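Local coordinates for mandelate racemase/muconate lactonizing enzyme, C-terminal domain protein (Paracoccus denitrificans, PDB 4DWD) that binds magnesium through a mandelate racemase-like barrel domain and probably acts as a hydro-lyase of the enolase superfamily, at residues W122-S130 against V343-D351. Sequence-based numbering, arbitrary orientation.
Sequences WRTRLPCYS and VDGHFALGD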
loop_
_atom_site.group_PDB
_atom_site.type_symbol
_atom_site.label_atom_id
_atom_site.label_comp_id
_atom_site.label_asym_id
_atom_site.label_seq_id
_atom_site.Cartn_x
_atom_site.Cartn_y
_atom_site.Cartn_z
ATOM N N TRP B 122 20.562 -24.460 -23.441
ATOM C CA TRP B 122 20.266 -23.490 -24.504
ATOM C C TRP B 122 21.509 -23.146 -25.263
ATOM O O TRP B 122 21.450 -22.715 -26.410
ATOM C CB TRP B 122 19.715 -22.201 -23.919
ATOM C CG TRP B 122 18.341 -22.377 -23.358
ATOM C CD1 TRP B 122 17.997 -22.688 -22.044
ATOM C CD2 TRP B 122 17.070 -22.264 -24.077
ATOM N NE1 TRP B 122 16.642 -22.778 -21.908
ATOM C CE2 TRP B 122 16.023 -22.540 -23.094
ATOM C CE3 TRP B 122 16.708 -21.966 -25.392
ATOM C CZ2 TRP B 122 14.673 -22.514 -23.429
ATOM C CZ3 TRP B 122 15.340 -21.952 -25.720
ATOM C CH2 TRP B 122 14.348 -22.212 -24.754
ATOM N N ARG B 123 22.646 -23.289 -24.594
ATOM C CA ARG B 123 23.941 -22.889 -25.123
ATOM C C ARG B 123 25.008 -23.694 -24.403
ATOM O O ARG B 123 24.880 -23.977 -23.208
ATOM C CB ARG B 123 24.180 -21.393 -24.869
ATOM C CG ARG B 123 24.296 -21.061 -23.379
ATOM C CD ARG B 123 24.123 -19.590 -23.048
ATOM N NE ARG B 123 22.783 -19.105 -23.372
ATOM C CZ ARG B 123 21.706 -19.258 -22.608
ATOM N NH1 ARG B 123 21.777 -19.900 -21.436
ATOM N NH2 ARG B 123 20.544 -18.758 -23.023
ATOM N N THR B 124 26.065 -24.059 -25.117
ATOM C CA THR B 124 27.222 -24.671 -24.465
ATOM C C THR B 124 28.471 -23.796 -24.616
ATOM O O THR B 124 29.552 -24.157 -24.151
ATOM C CB THR B 124 27.493 -26.107 -24.960
ATOM O OG1 THR B 124 27.675 -26.096 -26.380
ATOM C CG2 THR B 124 26.346 -27.038 -24.585
ATOM N N ARG B 125 28.311 -22.648 -25.268
ATOM C CA ARG B 125 29.331 -21.607 -25.227
ATOM C C ARG B 125 28.753 -20.402 -24.508
ATOM O O ARG B 125 27.798 -19.784 -24.972
ATOM C CB ARG B 125 29.796 -21.236 -26.629
ATOM C CG ARG B 125 30.678 -22.292 -27.248
ATOM C CD ARG B 125 31.246 -21.795 -28.556
ATOM N NE ARG B 125 31.928 -22.855 -29.289
ATOM C CZ ARG B 125 32.591 -22.668 -30.422
ATOM N NH1 ARG B 125 32.672 -21.470 -30.957
ATOM N NH2 ARG B 125 33.181 -23.685 -31.015
ATOM N N LEU B 126 29.310 -20.090 -23.346
ATOM C CA LEU B 126 28.711 -19.069 -22.496
ATOM C C LEU B 126 29.611 -17.849 -22.441
ATOM O O LEU B 126 30.779 -17.970 -22.088
ATOM C CB LEU B 126 28.463 -19.616 -21.087
ATOM C CG LEU B 126 27.461 -20.763 -20.925
ATOM C CD1 LEU B 126 28.105 -22.116 -21.196
ATOM C CD2 LEU B 126 26.829 -20.748 -19.533
ATOM N N PRO B 127 29.075 -16.668 -22.796
ATOM C CA PRO B 127 29.916 -15.467 -22.710
ATOM C C PRO B 127 30.352 -15.177 -21.278
ATOM O O PRO B 127 29.619 -15.485 -20.333
ATOM C CB PRO B 127 29.002 -14.353 -23.229
ATOM C CG PRO B 127 27.618 -14.875 -23.044
ATOM C CD PRO B 127 27.709 -16.358 -23.247
ATOM N N CYS B 128 31.537 -14.595 -21.126
ATOM C CA CYS B 128 32.028 -14.206 -19.804
ATOM C C CYS B 128 32.040 -12.683 -19.617
ATOM O O CYS B 128 32.006 -11.928 -20.595
ATOM C CB CYS B 128 33.430 -14.779 -19.550
ATOM S SG CYS B 128 34.792 -13.898 -20.359
ATOM N N TYR B 129 32.057 -12.233 -18.362
ATOM C CA TYR B 129 32.418 -10.844 -18.068
ATOM C C TYR B 129 33.610 -10.811 -17.128
ATOM O O TYR B 129 33.697 -11.620 -16.201
ATOM C CB TYR B 129 31.219 -10.022 -17.549
ATOM C CG TYR B 129 30.752 -10.201 -16.109
ATOM C CD1 TYR B 129 31.398 -9.550 -15.060
ATOM C CD2 TYR B 129 29.613 -10.966 -15.805
ATOM C CE1 TYR B 129 30.945 -9.668 -13.751
ATOM C CE2 TYR B 129 29.154 -11.092 -14.494
ATOM C CZ TYR B 129 29.828 -10.439 -13.476
ATOM O OH TYR B 129 29.399 -10.537 -12.178
ATOM N N SER B 130 34.547 -9.903 -17.392
ATOM C CA SER B 130 35.714 -9.740 -16.537
ATOM C C SER B 130 35.294 -8.972 -15.298
ATOM O O SER B 130 34.873 -7.807 -15.389
ATOM C CB SER B 130 36.825 -8.974 -17.263
ATOM O OG SER B 130 37.277 -9.677 -18.404
ATOM N N VAL B 343 37.876 -18.797 -23.865
ATOM C CA VAL B 343 38.408 -18.911 -25.221
ATOM C C VAL B 343 37.507 -18.052 -26.101
ATOM O O VAL B 343 36.291 -18.251 -26.123
ATOM C CB VAL B 343 38.387 -20.378 -25.706
ATOM C CG1 VAL B 343 38.786 -20.476 -27.173
ATOM C CG2 VAL B 343 39.300 -21.241 -24.848
ATOM N N ASP B 344 38.097 -17.075 -26.795
ATOM C CA ASP B 344 37.328 -16.139 -27.625
ATOM C C ASP B 344 36.186 -15.503 -26.835
ATOM O O ASP B 344 35.080 -15.309 -27.361
ATOM C CB ASP B 344 36.792 -16.830 -28.895
ATOM C CG ASP B 344 37.899 -17.350 -29.801
ATOM O OD1 ASP B 344 39.040 -16.840 -29.728
ATOM O OD2 ASP B 344 37.625 -18.274 -30.595
ATOM N N GLY B 345 36.466 -15.208 -25.562
ATOM C CA GLY B 345 35.524 -14.530 -24.671
ATOM C C GLY B 345 34.398 -15.389 -24.118
ATOM O O GLY B 345 33.451 -14.855 -23.531
ATOM N N HIS B 346 34.496 -16.707 -24.294
ATOM C CA HIS B 346 33.443 -17.646 -23.887
ATOM C C HIS B 346 33.974 -18.806 -23.089
ATOM O O HIS B 346 35.144 -19.167 -23.211
ATOM C CB HIS B 346 32.725 -18.199 -25.118
ATOM C CG HIS B 346 31.889 -17.179 -25.856
ATOM N ND1 HIS B 346 32.428 -16.237 -26.653
ATOM C CD2 HIS B 346 30.507 -16.996 -25.909
ATOM C CE1 HIS B 346 31.447 -15.480 -27.177
ATOM N NE2 HIS B 346 30.272 -15.947 -26.726
ATOM N N PHE B 347 33.099 -19.419 -22.295
ATOM C CA PHE B 347 33.397 -20.689 -21.621
ATOM C C PHE B 347 32.772 -21.811 -22.431
ATOM O O PHE B 347 31.576 -21.770 -22.735
ATOM C CB PHE B 347 32.811 -20.699 -20.210
ATOM C CG PHE B 347 33.418 -19.671 -19.300
ATOM C CD1 PHE B 347 34.764 -19.739 -18.960
ATOM C CD2 PHE B 347 32.639 -18.644 -18.768
ATOM C CE1 PHE B 347 35.337 -18.788 -18.126
ATOM C CE2 PHE B 347 33.200 -17.698 -17.914
ATOM C CZ PHE B 347 34.553 -17.768 -17.593
ATOM N N ALA B 348 33.584 -22.802 -22.786
ATOM C CA ALA B 348 33.088 -23.974 -23.510
ATOM C C ALA B 348 32.698 -25.073 -22.535
ATOM O O ALA B 348 33.558 -25.650 -21.859
ATOM C CB ALA B 348 34.141 -24.477 -24.497
ATOM N N LEU B 349 31.401 -25.356 -22.467
ATOM C CA LEU B 349 30.887 -26.420 -21.608
ATOM C C LEU B 349 30.898 -27.753 -22.359
ATOM O O LEU B 349 30.235 -27.900 -23.380
ATOM C CB LEU B 349 29.467 -26.069 -21.144
ATOM C CG LEU B 349 28.706 -27.039 -20.236
ATOM C CD1 LEU B 349 29.508 -27.373 -18.992
ATOM C CD2 LEU B 349 27.389 -26.391 -19.864
ATOM N N GLY B 350 31.674 -28.704 -21.847
ATOM C CA GLY B 350 31.817 -30.021 -22.467
ATOM C C GLY B 350 30.768 -31.012 -22.000
ATOM O O GLY B 350 29.931 -30.690 -21.153
ATOM N N ASP B 351 30.824 -32.229 -22.536
ATOM C CA ASP B 351 29.774 -33.224 -22.281
ATOM C C ASP B 351 30.174 -34.395 -21.360
ATOM O O ASP B 351 29.487 -35.421 -21.324
ATOM C CB ASP B 351 29.173 -33.734 -23.609
ATOM C CG ASP B 351 30.173 -34.522 -24.461
ATOM O OD1 ASP B 351 31.338 -34.702 -24.051
ATOM O OD2 ASP B 351 29.779 -34.979 -25.555
#
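Phe347 brings the CE2-CZ side of its ring obliquely against Cys128, whose CB comes to within 3.4 Å of Phe347 CE2. The cysteine sulfur is also engaged: Cys128 SG stands 5.2 Å from the Phe347 ring centroid and 32° off the ring normal, an oblique sulfur-aromatic contact. Phe347 CG lies beside its own backbone N (chi1 -64°), which carries the ring across to Cys128 on the neighbouring strand. Leu126 shares this buried face, its CD1 meeting Leu349 CB at 4.2 Å as the two side chains cross. Val323 and Leu325 of strand 323-325 also touch Phe347, and the His306 ring meets it edge-to-face. An alanine in place of Phe347 would probably open a gap beside Cys128 and leave the His306 ring without its aromatic mate.

On the other face, His346 crosses Pro127 obliquely, with His346 CD2 3.9 Å from Pro127 CD. In this conformer His346 ND1 donates to Asp344 O, within the type I' turn, at 2.9 Å, and that acceptor lies 3° out of the ring plane; the residue has a second conformer, so this hold on the ring is partial at most.

The backbones pair antiparallel. Leu126 and Phe347 form a hydrogen-bonded pair, with Phe347 N to Leu126 O at 2.7 Å and Leu126 N to Phe347 O at 2.9 Å. Leu349 N to Thr124 O and Cys128 N to Gly345 O extend the ladder at its two ends. Strand 346-348 thus runs antiparallel to 125-132, a strand otherwise flanked by the parallel barrel strands 158-162 and 323-325. Four backbone bonds set the register, while the side chains divide into an apolar face of Leu126 and Phe347, turned to helix 304-314, and a more exposed one bearing Arg125, His346 and Ala348, fitting a short strand added at the barrel's margin.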